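Local coordinates for encapsidation protein (PDB 5HD9) that probably hydrolyses ATP to drive packaging of the viral DNA into the phage prohead, as the motor ATPase of bacteriophage phi29, at residues A[4-9]-A[28-33]; A[49-54]-A[124-129]; A[93-98]-A[131-136]. One frame throughout, in Å; residues are numbered along the deposited sequence.

All three contacts join elements in or packed against the central mixed sheet of an ASCE-type P-loop ATPase domain. Contact 1 lies beside the presumed Walker A loop: its helical segment begins with Ser-28 of that motif, whose OG is hydrogen-bonded to Asp-115. Contacts 2 and 3 sit on the other side of the chain's centre, each with its centre about 23 Å from that of contact 1. They are close neighbours, with centres about 8 Å apart, because strands 45-50 and 87-94 pair in the sheet: Arg-50 O lies 2.8 Å from Leu-95 N, a probable hydrogen bond. The loop 124-129 of contact 2 leads into helix 130-141 of contact 3.

Contact 1: A[4-9]-A[28-33]; sequences YNPQKM and SYAMKV
Tyr-4 opens the contact with the edge of its ring. With CG anti to the backbone N (chi1 175°), the ring lies across the front of helix 26-42 and turns its CD2 edge to it, CD2 coming 3.9 Å from Ala-30 CB, which lies near the ring plane. The small methyl of Ala-30 lets the ring edge come near the helix. The phenol oxygen is held elsewhere, by Glu-186. Asn-5 turns away from the helix and serves its own chain: its OD1 accepts from Gln-7 N at 3.0 Å, with an N-H...O angle of 159° and the donor well above the carbonyl plane, a capping bond at the start of helix 7-11. Pro-6, within this turn, offers a rigid hydrocarbon surface. Its CG reaches Ala-30 CB at 4.2 Å, while its CB meets CE of selenomethionine Met-31 at 3.4 Å, tighter than usual for two carbons. Met-31 slides past the proline in the opposite direction, its chain bent at chi2 and chi3 so that CE lies by CB and CG of the ring. Met-9, also selenomethionine, comes next; its bent chain reaches toward Met-31 tip to tip, CE standing 4.1 Å from Met-31 SE. Long unbranched side chains suit this place, since their bends let them fit between helix and sheet. Both touch Ile-151 of strand 149-153, and Met-9 also packs on Leu-184 of strand 183-186 and Phe-177 of strand 177-179. The N-terminal turn is thus fastened apolarly to the helix that follows the presumed P-loop, with the strands beneath both.

Contact 2: A[49-54]-A[124-129]; sequences VRRYKP and SNYIPN
The polar link runs from Tyr-52 OH to Asn-125 O, a hydrogen bond of 2.8 Å in which the phenol donates from above the carbonyl plane. Tyrosine suits the place because its long, flat side chain carries a hydroxyl across to the loop. Asn-125, the centre of an inverse gamma turn, offers its backbone O directly, while its OD1, with CG anti to the backbone N, is joined through a water that donates to it and to Tyr-52 OH. Here the segment just past strand 45-50 of the ASCE core meets the loop between strand 109-115 and helix 130-141. Charge comes from Arg-51, whose chain runs extended from chi1 176° and bends at chi3. Its NH2 comes to the edge of the Tyr-126 ring, 3.3 Å from CD1, with the planes 89° apart, so the guanidinium does not lie over the ring face. The same nitrogen is held by Phe-117 O and by a salt bridge to Glu-130, while Tyr-126 OH is bound by Arg-119 N. Among apolar contacts, Arg-51 CG covers the centre of one face of the Tyr-52 ring. The longer CG1-CD1 arm of Ile-127 slides past both residues, its apolar reach suiting the place between Tyr-52 CE1, 3.8 Å from CG1, and Arg-51 CG, 3.7 Å from CD1.

Contact 3: A[93-98]-A[131-136]; sequences IPLSVW and VSALLN
Helix 130-141 packs here against the short 3-10 turn and the residue Trp-98 just beyond it, where the chain leaves strand 87-94 at one side of the mixed sheet of the P-loop NTPase fold. The turn is closed by the backbone bond from Val-97 N to Pro-94 O; Leu-95 in the turn and Trp-98 just after it face the helix.

Trp-98 can be followed outward. Its CB points toward the helix, and CG stands anti to the backbone N (chi1 164°), which carries the indole across to the helix surface. CD1 then comes 3.6 Å from Asn-136 OD1 and 3.8 Å from Ala-133 O. One atom farther on, NE1 donates to Asn-136 OD1 at 2.8 Å, with an N-H...O angle of 155°, and CE2 beyond it is 3.9 Å from the same OD1. The acceptor lies near the indole plane, and the N-H meets a lone pair in the plane of the amide carbonyl, so the bond is well directed at both ends. The two flat groups are nevertheless turned 59° apart. Tryptophan suits this place because one side chain combines a broad apolar body with a single donor at its rim; its side chain also touches Leu-137 and Thr-140. Asparagine matches it as a short amide whose carbonyl oxygen, with CG anti to the backbone N, can accept both the indole N-H and Lys-102 NZ, a second grip that probably polarises the amide.

Leu-95 fills the neighbouring position without polar groups. Its CD1 touches Ala-133 CB at 4.1 Å, where the small alanine lets the turn come close to the helix. Leu-95 also packs on Tyr-163 of helix 162-167, which Leu-134 touches too. Finally, Leu-95 CD1 rests against the helix backbone, 4.0 Å from Leu-134 N.

Contact 1: A[4-9]-A[28-33]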
ATOM      1  N   TYR A   4       9.410  10.832  -7.097  1.00 25.43           N
ATOM      2  CA  TYR A   4       8.141  10.894  -6.368  1.00 22.34           C
ATOM      3  C   TYR A   4       8.367  11.135  -4.880  1.00 20.44           C
ATOM      4  O   TYR A   4       9.041  10.355  -4.210  1.00 17.67           O
ATOM      5  CB  TYR A   4       7.325   9.612  -6.556  1.00 19.26           C
ATOM      6  CG  TYR A   4       6.063   9.597  -5.714  1.00 17.50           C
ATOM      7  CD1 TYR A   4       4.969  10.381  -6.055  1.00 16.75           C
ATOM      8  CD2 TYR A   4       5.978   8.820  -4.565  1.00 15.69           C
ATOM      9  CE1 TYR A   4       3.817  10.383  -5.284  1.00 14.91           C
ATOM     10  CE2 TYR A   4       4.830   8.811  -3.790  1.00 15.25           C
ATOM     11  CZ  TYR A   4       3.754   9.596  -4.151  1.00 16.09           C
ATOM     12  OH  TYR A   4       2.613   9.593  -3.378  1.00 14.96           O
ATOM     13  N   ASN A   5       7.793  12.224  -4.378  1.00 21.99           N
ATOM     14  CA  ASN A   5       7.881  12.588  -2.968  1.00 22.41           C
ATOM     15  C   ASN A   5       6.530  12.378  -2.288  1.00 18.28           C
ATOM     16  O   ASN A   5       5.594  13.135  -2.541  1.00 16.48           O
ATOM     17  CB  ASN A   5       8.322  14.048  -2.819  1.00 25.84           C
ATOM     18  CG  ASN A   5       8.583  14.439  -1.375  1.00 27.05           C
ATOM     19  OD1 ASN A   5       8.342  13.660  -0.449  1.00 23.36           O
ATOM     20  ND2 ASN A   5       9.077  15.657  -1.175  1.00 31.80           N
ATOM     21  N   PRO A   6       6.418  11.354  -1.424  1.00 17.99           N
ATOM     22  CA  PRO A   6       5.107  11.076  -0.827  1.00 19.22           C
ATOM     23  C   PRO A   6       4.738  12.015   0.321  1.00 19.79           C
ATOM     24  O   PRO A   6       3.668  11.845   0.907  1.00 15.34           O
ATOM     25  CB  PRO A   6       5.262   9.645  -0.315  1.00 21.19           C
ATOM     26  CG  PRO A   6       6.697   9.548   0.055  1.00 20.43           C
ATOM     27  CD  PRO A   6       7.439  10.395  -0.959  1.00 18.57           C
ATOM     28  N   GLN A   7       5.600  12.980   0.635  1.00 20.47           N
ATOM     29  CA  GLN A   7       5.386  13.848   1.791  1.00 17.76           C
ATOM     30  C   GLN A   7       4.033  14.553   1.749  1.00 15.65           C
ATOM     31  O   GLN A   7       3.301  14.550   2.738  1.00 18.29           O
ATOM     32  CB  GLN A   7       6.498  14.893   1.900  1.00 21.88           C
ATOM     33  CG  GLN A   7       6.329  15.845   3.085  1.00 27.61           C
ATOM     34  CD  GLN A   7       7.377  16.941   3.120  1.00 33.61           C
ATOM     35  OE1 GLN A   7       8.210  16.992   4.026  1.00 33.97           O
ATOM     36  NE2 GLN A   7       7.334  17.832   2.135  1.00 35.33           N
ATOM     37  N   LYS A   8       3.697  15.164   0.617  1.00 14.57           N
ATOM     38  CA  LYS A   8       2.450  15.917   0.536  1.00 15.38           C
ATOM     39  C   LYS A   8       1.246  14.995   0.676  1.00 14.72           C
ATOM     40  O   LYS A   8       0.301  15.312   1.395  1.00 13.48           O
ATOM     41  CB  LYS A   8       2.353  16.703  -0.773  1.00 19.10           C
ATOM     42  CG  LYS A   8       1.112  17.587  -0.833  1.00 24.95           C
ATOM     43  CD  LYS A   8       1.299  18.787  -1.748  1.00 36.16           C
ATOM     44  CE  LYS A   8      -0.042  19.382  -2.168  1.00 46.00           C
ATOM     45  NZ  LYS A   8       0.096  20.330  -3.312  1.00 49.80           N
HETATM   46  N   MSE A   9       1.289  13.854  -0.008  1.00 14.77           N
HETATM   47  CA  MSE A   9       0.221  12.862   0.085  1.00 16.30           C
HETATM   48  C   MSE A   9       0.012  12.422   1.531  1.00 14.56           C
HETATM   49  O   MSE A   9      -1.118  12.374   2.017  1.00 12.90           O
HETATM   50  CB  MSE A   9       0.538  11.647  -0.795  1.00 19.95           C
HETATM   51  CG  MSE A   9      -0.541  10.566  -0.799  1.00 24.29           C
HETATM   52 SE   MSE A   9      -0.273   9.186   0.566  1.00 25.00          SE
HETATM   53  CE  MSE A   9       1.348   8.360  -0.147  1.00 26.21           C
ATOM     54  N   SER A  28       6.006   2.812  -5.858  1.00 15.62           N
ATOM     55  CA  SER A  28       6.146   1.519  -5.200  1.00 15.50           C
ATOM     56  C   SER A  28       7.395   1.492  -4.332  1.00 14.45           C
ATOM     57  O   SER A  28       7.380   0.983  -3.209  1.00 14.66           O
ATOM     58  CB  SER A  28       6.202   0.398  -6.238  1.00 20.71           C
ATOM     59  OG  SER A  28       4.967   0.285  -6.921  1.00 24.53           O
ATOM     60  N   TYR A  29       8.478   2.037  -4.870  1.00 14.48           N
ATOM     61  CA  TYR A  29       9.732   2.157  -4.144  1.00 14.18           C
ATOM     62  C   TYR A  29       9.554   2.971  -2.865  1.00 13.44           C
ATOM     63  O   TYR A  29       9.948   2.543  -1.782  1.00 13.57           O
ATOM     64  CB  TYR A  29      10.788   2.807  -5.037  1.00 14.76           C
ATOM     65  CG  TYR A  29      12.139   2.977  -4.383  1.00 16.89           C
ATOM     66  CD1 TYR A  29      12.420   4.085  -3.596  1.00 18.94           C
ATOM     67  CD2 TYR A  29      13.141   2.037  -4.571  1.00 20.44           C
ATOM     68  CE1 TYR A  29      13.656   4.244  -3.003  1.00 23.75           C
ATOM     69  CE2 TYR A  29      14.379   2.188  -3.985  1.00 24.34           C
ATOM     70  CZ  TYR A  29      14.632   3.292  -3.203  1.00 28.30           C
ATOM     71  OH  TYR A  29      15.870   3.437  -2.623  1.00 33.73           O
ATOM     72  N   ALA A  30       8.964   4.153  -3.008  1.00 13.46           N
ATOM     73  CA  ALA A  30       8.743   5.049  -1.881  1.00 14.40           C
ATOM     74  C   ALA A  30       7.946   4.367  -0.774  1.00 14.35           C
ATOM     75  O   ALA A  30       8.188   4.599   0.412  1.00 13.39           O
ATOM     76  CB  ALA A  30       8.026   6.309  -2.343  1.00 16.73           C
HETATM   77  N   MSE A  31       6.996   3.524  -1.166  1.00 15.21           N
HETATM   78  CA  MSE A  31       6.102   2.891  -0.206  1.00 15.40           C
HETATM   79  C   MSE A  31       6.690   1.594   0.349  1.00 13.19           C
HETATM   80  O   MSE A  31       6.027   0.873   1.099  1.00 13.22           O
HETATM   81  CB  MSE A  31       4.735   2.631  -0.844  1.00 17.60           C
HETATM   82  CG  MSE A  31       3.910   3.895  -1.092  1.00 22.56           C
HETATM   83 SE   MSE A  31       3.689   5.000   0.512  1.00 34.55          SE
HETATM   84  CE  MSE A  31       5.136   6.273   0.243  1.00 32.51           C
ATOM     85  N   LYS A  32       7.928   1.295  -0.036  1.00 11.48           N
ATOM     86  CA  LYS A  32       8.726   0.303   0.674  1.00 13.51           C
ATOM     87  C   LYS A  32       9.561   1.044   1.728  1.00 14.45           C
ATOM     88  O   LYS A  32       9.627   0.639   2.888  1.00 17.29           O
ATOM     89  CB  LYS A  32       9.633  -0.490  -0.281  1.00 15.53           C
ATOM     90  CG  LYS A  32       8.922  -1.474  -1.221  1.00 17.83           C
ATOM     91  CD  LYS A  32       9.955  -2.288  -2.014  1.00 21.78           C
ATOM     92  CE  LYS A  32       9.346  -3.310  -2.983  1.00 33.18           C
ATOM     93  NZ  LYS A  32       7.860  -3.414  -2.955  1.00 43.07           N
ATOM     94  N   VAL A  33      10.180   2.146   1.312  1.00 12.47           N
ATOM     95  CA  VAL A  33      11.036   2.948   2.188  1.00 12.37           C
ATOM     96  C   VAL A  33      10.286   3.522   3.389  1.00 13.53           C
ATOM     97  O   VAL A  33      10.805   3.517   4.506  1.00 14.40           O
ATOM     98  CB  VAL A  33      11.690   4.127   1.414  1.00 14.97           C
ATOM     99  CG1 VAL A  33      12.421   5.084   2.367  1.00 15.56           C
ATOM    100  CG2 VAL A  33      12.645   3.604   0.367  1.00 18.71           C
TER

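Contact 2: A[49-54]-A[124-129]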
ATOM      1  N   VAL A  49      -0.104  -5.716   0.735  1.00 10.96           N
ATOM      2  CA  VAL A  49      -1.227  -6.464   0.191  1.00 11.43           C
ATOM      3  C   VAL A  49      -1.148  -6.528  -1.327  1.00 12.13           C
ATOM      4  O   VAL A  49      -0.873  -5.531  -1.997  1.00 14.41           O
ATOM      5  CB  VAL A  49      -2.576  -5.835   0.603  1.00 12.76           C
ATOM      6  CG1 VAL A  49      -3.750  -6.625   0.026  1.00 12.99           C
ATOM      7  CG2 VAL A  49      -2.682  -5.761   2.119  1.00 14.96           C
ATOM      8  N   ARG A  50      -1.370  -7.727  -1.852  1.00 11.60           N
ATOM      9  CA  ARG A  50      -1.620  -7.931  -3.269  1.00 14.44           C
ATOM     10  C   ARG A  50      -2.908  -8.736  -3.371  1.00 15.21           C
ATOM     11  O   ARG A  50      -3.274  -9.433  -2.429  1.00 17.60           O
ATOM     12  CB  ARG A  50      -0.448  -8.650  -3.942  1.00 16.28           C
ATOM     13  CG  ARG A  50       0.877  -7.893  -3.853  1.00 13.61           C
ATOM     14  CD  ARG A  50       0.835  -6.586  -4.634  1.00 16.26           C
ATOM     15  NE  ARG A  50       0.664  -6.822  -6.067  1.00 16.75           N
ATOM     16  CZ  ARG A  50       1.662  -6.919  -6.944  1.00 19.05           C
ATOM     17  NH1 ARG A  50       2.926  -6.790  -6.558  1.00 17.80           N
ATOM     18  NH2 ARG A  50       1.391  -7.147  -8.221  1.00 19.34           N
ATOM     19  N   ARG A  51      -3.605  -8.628  -4.495  1.00 14.59           N
ATOM     20  CA  ARG A  51      -4.918  -9.249  -4.626  1.00 16.77           C
ATOM     21  C   ARG A  51      -4.839 -10.770  -4.604  1.00 16.62           C
ATOM     22  O   ARG A  51      -5.551 -11.426  -3.838  1.00 19.63           O
ATOM     23  CB  ARG A  51      -5.597  -8.785  -5.914  1.00 18.58           C
ATOM     24  CG  ARG A  51      -6.937  -9.450  -6.178  1.00 19.29           C
ATOM     25  CD  ARG A  51      -7.677  -8.768  -7.314  1.00 19.04           C
ATOM     26  NE  ARG A  51      -8.118  -7.430  -6.925  1.00 18.74           N
ATOM     27  CZ  ARG A  51      -7.482  -6.298  -7.216  1.00 20.22           C
ATOM     28  NH1 ARG A  51      -6.363  -6.304  -7.931  1.00 20.44           N
ATOM     29  NH2 ARG A  51      -7.977  -5.145  -6.791  1.00 19.32           N
ATOM     30  N   TYR A  52      -3.968 -11.324  -5.444  1.00 16.10           N
ATOM     31  CA  TYR A  52      -3.870 -12.769  -5.606  1.00 17.64           C
ATOM     32  C   TYR A  52      -2.477 -13.296  -5.263  1.00 17.26           C
ATOM     33  O   TYR A  52      -1.485 -12.571  -5.337  1.00 19.56           O
ATOM     34  CB  TYR A  52      -4.241 -13.160  -7.038  1.00 18.70           C
ATOM     35  CG  TYR A  52      -5.682 -12.864  -7.393  1.00 19.73           C
ATOM     36  CD1 TYR A  52      -6.724 -13.387  -6.638  1.00 20.56           C
ATOM     37  CD2 TYR A  52      -6.000 -12.077  -8.492  1.00 21.75           C
ATOM     38  CE1 TYR A  52      -8.042 -13.123  -6.959  1.00 22.44           C
ATOM     39  CE2 TYR A  52      -7.315 -11.807  -8.820  1.00 23.24           C
ATOM     40  CZ  TYR A  52      -8.332 -12.333  -8.050  1.00 23.30           C
ATOM     41  OH  TYR A  52      -9.645 -12.068  -8.372  1.00 25.50           O
ATOM     42  N   LYS A  53      -2.423 -14.571  -4.895  1.00 18.57           N
ATOM     43  CA  LYS A  53      -1.185 -15.223  -4.473  1.00 18.23           C
ATOM     44  C   LYS A  53      -0.025 -15.149  -5.476  1.00 19.79           C
ATOM     45  O   LYS A  53       1.117 -14.932  -5.071  1.00 18.84           O
ATOM     46  CB  LYS A  53      -1.467 -16.694  -4.152  1.00 18.30           C
ATOM     47  CG  LYS A  53      -2.342 -16.887  -2.930  1.00 18.09           C
ATOM     48  CD  LYS A  53      -2.490 -18.355  -2.581  1.00 21.20           C
ATOM     49  CE  LYS A  53      -2.639 -18.546  -1.082  1.00 24.72           C
ATOM     50  NZ  LYS A  53      -2.872 -19.971  -0.701  1.00 30.09           N
ATOM     51  N   PRO A  54      -0.294 -15.354  -6.779  1.00 21.11           N
ATOM     52  CA  PRO A  54       0.835 -15.311  -7.716  1.00 20.85           C
ATOM     53  C   PRO A  54       1.551 -13.966  -7.756  1.00 20.16           C
ATOM     54  O   PRO A  54       2.717 -13.903  -8.146  1.00 20.19           O
ATOM     55  CB  PRO A  54       0.176 -15.613  -9.068  1.00 23.98           C
ATOM     56  CG  PRO A  54      -1.255 -15.264  -8.871  1.00 24.54           C
ATOM     57  CD  PRO A  54      -1.547 -15.685  -7.475  1.00 21.10           C
ATOM     58  N   SER A 124     -12.340  -7.213 -15.157  1.00 54.35           N
ATOM     59  CA  SER A 124     -12.820  -6.932 -13.812  1.00 54.76           C
ATOM     60  C   SER A 124     -12.894  -8.224 -12.999  1.00 56.44           C
ATOM     61  O   SER A 124     -13.955  -8.609 -12.503  1.00 60.67           O
ATOM     62  CB  SER A 124     -14.185  -6.239 -13.864  1.00 54.42           C
ATOM     63  OG  SER A 124     -14.043  -4.867 -14.195  1.00 52.21           O
ATOM     64  N   ASN A 125     -11.752  -8.894 -12.887  1.00 50.01           N
ATOM     65  CA  ASN A 125     -11.620 -10.082 -12.063  1.00 42.29           C
ATOM     66  C   ASN A 125     -11.221  -9.659 -10.653  1.00 35.39           C
ATOM     67  O   ASN A 125     -10.160 -10.027 -10.144  1.00 33.16           O
ATOM     68  CB  ASN A 125     -10.597 -11.047 -12.672  1.00 44.10           C
ATOM     69  CG  ASN A 125     -10.383 -12.294 -11.829  1.00 48.33           C
ATOM     70  OD1 ASN A 125     -11.271 -12.721 -11.090  1.00 52.56           O
ATOM     71  ND2 ASN A 125      -9.193 -12.879 -11.932  1.00 47.54           N
ATOM     72  N   TYR A 126     -12.070  -8.842 -10.041  1.00 33.50           N
ATOM     73  CA  TYR A 126     -11.907  -8.482  -8.641  1.00 30.55           C
ATOM     74  C   TYR A 126     -12.482  -9.595  -7.782  1.00 31.95           C
ATOM     75  O   TYR A 126     -13.286 -10.402  -8.251  1.00 33.68           O
ATOM     76  CB  TYR A 126     -12.605  -7.157  -8.323  1.00 29.37           C
ATOM     77  CG  TYR A 126     -11.974  -5.945  -8.968  1.00 28.81           C
ATOM     78  CD1 TYR A 126     -10.920  -5.281  -8.353  1.00 26.16           C
ATOM     79  CD2 TYR A 126     -12.438  -5.458 -10.181  1.00 31.04           C
ATOM     80  CE1 TYR A 126     -10.342  -4.169  -8.933  1.00 25.86           C
ATOM     81  CE2 TYR A 126     -11.866  -4.348 -10.770  1.00 30.75           C
ATOM     82  CZ  TYR A 126     -10.819  -3.706 -10.140  1.00 28.15           C
ATOM     83  OH  TYR A 126     -10.240  -2.599 -10.719  1.00 28.10           O
ATOM     84  N   ILE A 127     -12.070  -9.637  -6.523  1.00 31.45           N
ATOM     85  CA  ILE A 127     -12.629 -10.585  -5.572  1.00 33.60           C
ATOM     86  C   ILE A 127     -14.067 -10.160  -5.255  1.00 34.56           C
ATOM     87  O   ILE A 127     -14.357  -8.968  -5.190  1.00 30.43           O
ATOM     88  CB  ILE A 127     -11.768 -10.653  -4.288  1.00 31.57           C
ATOM     89  CG1 ILE A 127     -10.384 -11.220  -4.620  1.00 30.55           C
ATOM     90  CG2 ILE A 127     -12.430 -11.510  -3.221  1.00 34.14           C
ATOM     91  CD1 ILE A 127      -9.306 -10.842  -3.628  1.00 27.68           C
ATOM     92  N   PRO A 128     -14.986 -11.128  -5.101  1.00 36.08           N
ATOM     93  CA  PRO A 128     -16.344 -10.731  -4.704  1.00 33.63           C
ATOM     94  C   PRO A 128     -16.370 -10.016  -3.355  1.00 30.52           C
ATOM     95  O   PRO A 128     -15.788 -10.513  -2.390  1.00 29.00           O
ATOM     96  CB  PRO A 128     -17.110 -12.062  -4.636  1.00 37.28           C
ATOM     97  CG  PRO A 128     -16.093 -13.152  -4.829  1.00 37.32           C
ATOM     98  CD  PRO A 128     -14.913 -12.542  -5.504  1.00 37.86           C
ATOM     99  N   ASN A 129     -17.037  -8.865  -3.298  1.00 30.52           N
ATOM    100  CA  ASN A 129     -17.057  -8.040  -2.093  1.00 30.89           C
ATOM    101  C   ASN A 129     -15.640  -7.765  -1.608  1.00 26.55           C
ATOM    102  O   ASN A 129     -15.352  -7.830  -0.411  1.00 24.10           O
ATOM    103  CB  ASN A 129     -17.874  -8.716  -0.991  1.00 36.61           C
ATOM    104  CG  ASN A 129     -19.304  -8.990  -1.411  1.00 45.85           C
ATOM    105  OD1 ASN A 129     -19.563  -9.865  -2.237  1.00 51.40           O
ATOM    106  ND2 ASN A 129     -20.242  -8.244  -0.839  1.00 50.17           N
TER
HETATM  107  O   HOH W   1     -10.799 -14.205  -9.125  1.00 38.11           O

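Contact 3: A[93-98]-A[131-136]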
ATOM      1  N   ILE A  93       0.325 -10.168   2.439  1.00 15.50           N
ATOM      2  CA  ILE A  93      -0.973 -10.838   2.497  1.00 15.61           C
ATOM      3  C   ILE A  93      -1.673 -10.836   1.142  1.00 16.53           C
ATOM      4  O   ILE A  93      -1.888  -9.774   0.560  1.00 14.85           O
ATOM      5  CB  ILE A  93      -1.890 -10.172   3.549  1.00 15.71           C
ATOM      6  CG1 ILE A  93      -1.327 -10.437   4.948  1.00 20.84           C
ATOM      7  CG2 ILE A  93      -3.328 -10.690   3.428  1.00 14.98           C
ATOM      8  CD1 ILE A  93      -2.166  -9.909   6.089  1.00 24.46           C
ATOM      9  N   PRO A  94      -2.039 -12.029   0.636  1.00 17.32           N
ATOM     10  CA  PRO A  94      -2.921 -12.048  -0.530  1.00 18.26           C
ATOM     11  C   PRO A  94      -4.349 -11.773  -0.083  1.00 19.01           C
ATOM     12  O   PRO A  94      -4.863 -12.513   0.755  1.00 18.12           O
ATOM     13  CB  PRO A  94      -2.770 -13.474  -1.082  1.00 21.32           C
ATOM     14  CG  PRO A  94      -1.737 -14.163  -0.199  1.00 21.34           C
ATOM     15  CD  PRO A  94      -1.709 -13.395   1.076  1.00 18.31           C
ATOM     16  N   LEU A  95      -4.972 -10.724  -0.611  1.00 18.86           N
ATOM     17  CA  LEU A  95      -6.310 -10.340  -0.172  1.00 19.72           C
ATOM     18  C   LEU A  95      -7.309 -11.476  -0.386  1.00 19.48           C
ATOM     19  O   LEU A  95      -8.302 -11.584   0.331  1.00 19.41           O
ATOM     20  CB  LEU A  95      -6.769  -9.079  -0.909  1.00 19.29           C
ATOM     21  CG  LEU A  95      -8.042  -8.391  -0.401  1.00 21.63           C
ATOM     22  CD1 LEU A  95      -7.957  -8.057   1.082  1.00 19.02           C
ATOM     23  CD2 LEU A  95      -8.298  -7.129  -1.208  1.00 23.40           C
ATOM     24  N   SER A  96      -7.027 -12.333  -1.363  1.00 20.99           N
ATOM     25  CA  SER A  96      -7.900 -13.462  -1.677  1.00 24.08           C
ATOM     26  C   SER A  96      -8.046 -14.449  -0.514  1.00 24.07           C
ATOM     27  O   SER A  96      -9.061 -15.137  -0.410  1.00 25.46           O
ATOM     28  CB  SER A  96      -7.378 -14.203  -2.911  1.00 27.16           C
ATOM     29  OG  SER A  96      -6.066 -14.698  -2.698  1.00 25.33           O
ATOM     30  N   VAL A  97      -7.034 -14.520   0.351  1.00 23.93           N
ATOM     31  CA  VAL A  97      -7.048 -15.461   1.474  1.00 27.55           C
ATOM     32  C   VAL A  97      -6.930 -14.759   2.825  1.00 26.24           C
ATOM     33  O   VAL A  97      -6.393 -15.325   3.779  1.00 23.91           O
ATOM     34  CB  VAL A  97      -5.907 -16.497   1.357  1.00 25.86           C
ATOM     35  CG1 VAL A  97      -6.089 -17.349   0.105  1.00 26.87           C
ATOM     36  CG2 VAL A  97      -4.538 -15.800   1.384  1.00 24.61           C
ATOM     37  N   TRP A  98      -7.436 -13.533   2.906  1.00 24.46           N
ATOM     38  CA  TRP A  98      -7.351 -12.755   4.141  1.00 23.16           C
ATOM     39  C   TRP A  98      -8.062 -13.449   5.303  1.00 22.23           C
ATOM     40  O   TRP A  98      -7.613 -13.363   6.446  1.00 27.22           O
ATOM     41  CB  TRP A  98      -7.933 -11.351   3.940  1.00 23.15           C
ATOM     42  CG  TRP A  98      -8.229 -10.646   5.235  1.00 20.76           C
ATOM     43  CD1 TRP A  98      -9.433 -10.149   5.642  1.00 21.26           C
ATOM     44  CD2 TRP A  98      -7.307 -10.386   6.300  1.00 18.77           C
ATOM     45  NE1 TRP A  98      -9.315  -9.587   6.892  1.00 20.12           N
ATOM     46  CE2 TRP A  98      -8.019  -9.722   7.319  1.00 19.47           C
ATOM     47  CE3 TRP A  98      -5.948 -10.649   6.493  1.00 17.59           C
ATOM     48  CZ2 TRP A  98      -7.418  -9.315   8.508  1.00 18.78           C
ATOM     49  CZ3 TRP A  98      -5.352 -10.243   7.673  1.00 18.13           C
ATOM     50  CH2 TRP A  98      -6.086  -9.583   8.664  1.00 16.89           C
ATOM     51  N   VAL A 131     -13.970  -4.954  -1.594  1.00 26.83           N
ATOM     52  CA  VAL A 131     -13.812  -3.716  -0.838  1.00 25.05           C
ATOM     53  C   VAL A 131     -14.104  -3.975   0.636  1.00 21.03           C
ATOM     54  O   VAL A 131     -13.406  -3.464   1.511  1.00 18.27           O
ATOM     55  CB  VAL A 131     -14.729  -2.599  -1.370  1.00 23.72           C
ATOM     56  CG1 VAL A 131     -14.542  -1.318  -0.565  1.00 22.94           C
ATOM     57  CG2 VAL A 131     -14.444  -2.340  -2.841  1.00 22.30           C
ATOM     58  N   SER A 132     -15.124  -4.785   0.904  1.00 22.08           N
ATOM     59  CA  SER A 132     -15.436  -5.192   2.269  1.00 22.04           C
ATOM     60  C   SER A 132     -14.282  -5.987   2.879  1.00 19.92           C
ATOM     61  O   SER A 132     -13.992  -5.860   4.071  1.00 20.21           O
ATOM     62  CB  SER A 132     -16.722  -6.023   2.302  1.00 24.34           C
ATOM     63  OG  SER A 132     -17.835  -5.243   1.906  1.00 30.11           O
ATOM     64  N   ALA A 133     -13.619  -6.800   2.061  1.00 19.74           N
ATOM     65  CA  ALA A 133     -12.488  -7.595   2.537  1.00 19.95           C
ATOM     66  C   ALA A 133     -11.325  -6.705   2.977  1.00 17.73           C
ATOM     67  O   ALA A 133     -10.746  -6.920   4.046  1.00 15.95           O
ATOM     68  CB  ALA A 133     -12.027  -8.572   1.458  1.00 19.52           C
ATOM     69  N   LEU A 134     -10.973  -5.714   2.159  1.00 16.06           N
ATOM     70  CA  LEU A 134      -9.906  -4.785   2.523  1.00 14.40           C
ATOM     71  C   LEU A 134     -10.315  -4.009   3.757  1.00 14.80           C
ATOM     72  O   LEU A 134      -9.519  -3.798   4.669  1.00 14.27           O
ATOM     73  CB  LEU A 134      -9.589  -3.809   1.386  1.00 14.10           C
ATOM     74  CG  LEU A 134      -8.432  -2.847   1.689  1.00 12.78           C
ATOM     75  CD1 LEU A 134      -7.125  -3.610   1.816  1.00 12.03           C
ATOM     76  CD2 LEU A 134      -8.312  -1.763   0.632  1.00 12.99           C
ATOM     77  N   LEU A 135     -11.570  -3.582   3.772  1.00 15.63           N
ATOM     78  CA  LEU A 135     -12.112  -2.864   4.906  1.00 16.98           C
ATOM     79  C   LEU A 135     -11.996  -3.702   6.180  1.00 16.04           C
ATOM     80  O   LEU A 135     -11.575  -3.200   7.219  1.00 15.32           O
ATOM     81  CB  LEU A 135     -13.563  -2.481   4.629  1.00 19.57           C
ATOM     82  CG  LEU A 135     -13.787  -1.219   3.788  1.00 18.89           C
ATOM     83  CD1 LEU A 135     -15.272  -1.006   3.528  1.00 22.55           C
ATOM     84  CD2 LEU A 135     -13.187   0.024   4.443  1.00 17.01           C
ATOM     85  N   ASN A 136     -12.343  -4.984   6.096  1.00 17.00           N
ATOM     86  CA  ASN A 136     -12.214  -5.876   7.244  1.00 17.69           C
ATOM     87  C   ASN A 136     -10.759  -5.994   7.693  1.00 16.54           C
ATOM     88  O   ASN A 136     -10.466  -5.978   8.890  1.00 15.62           O
ATOM     89  CB  ASN A 136     -12.771  -7.263   6.918  1.00 21.84           C
ATOM     90  CG  ASN A 136     -12.662  -8.224   8.090  1.00 24.00           C
ATOM     91  OD1 ASN A 136     -11.740  -9.033   8.158  1.00 25.71           O
ATOM     92  ND2 ASN A 136     -13.604  -8.133   9.023  1.00 24.15           N
TER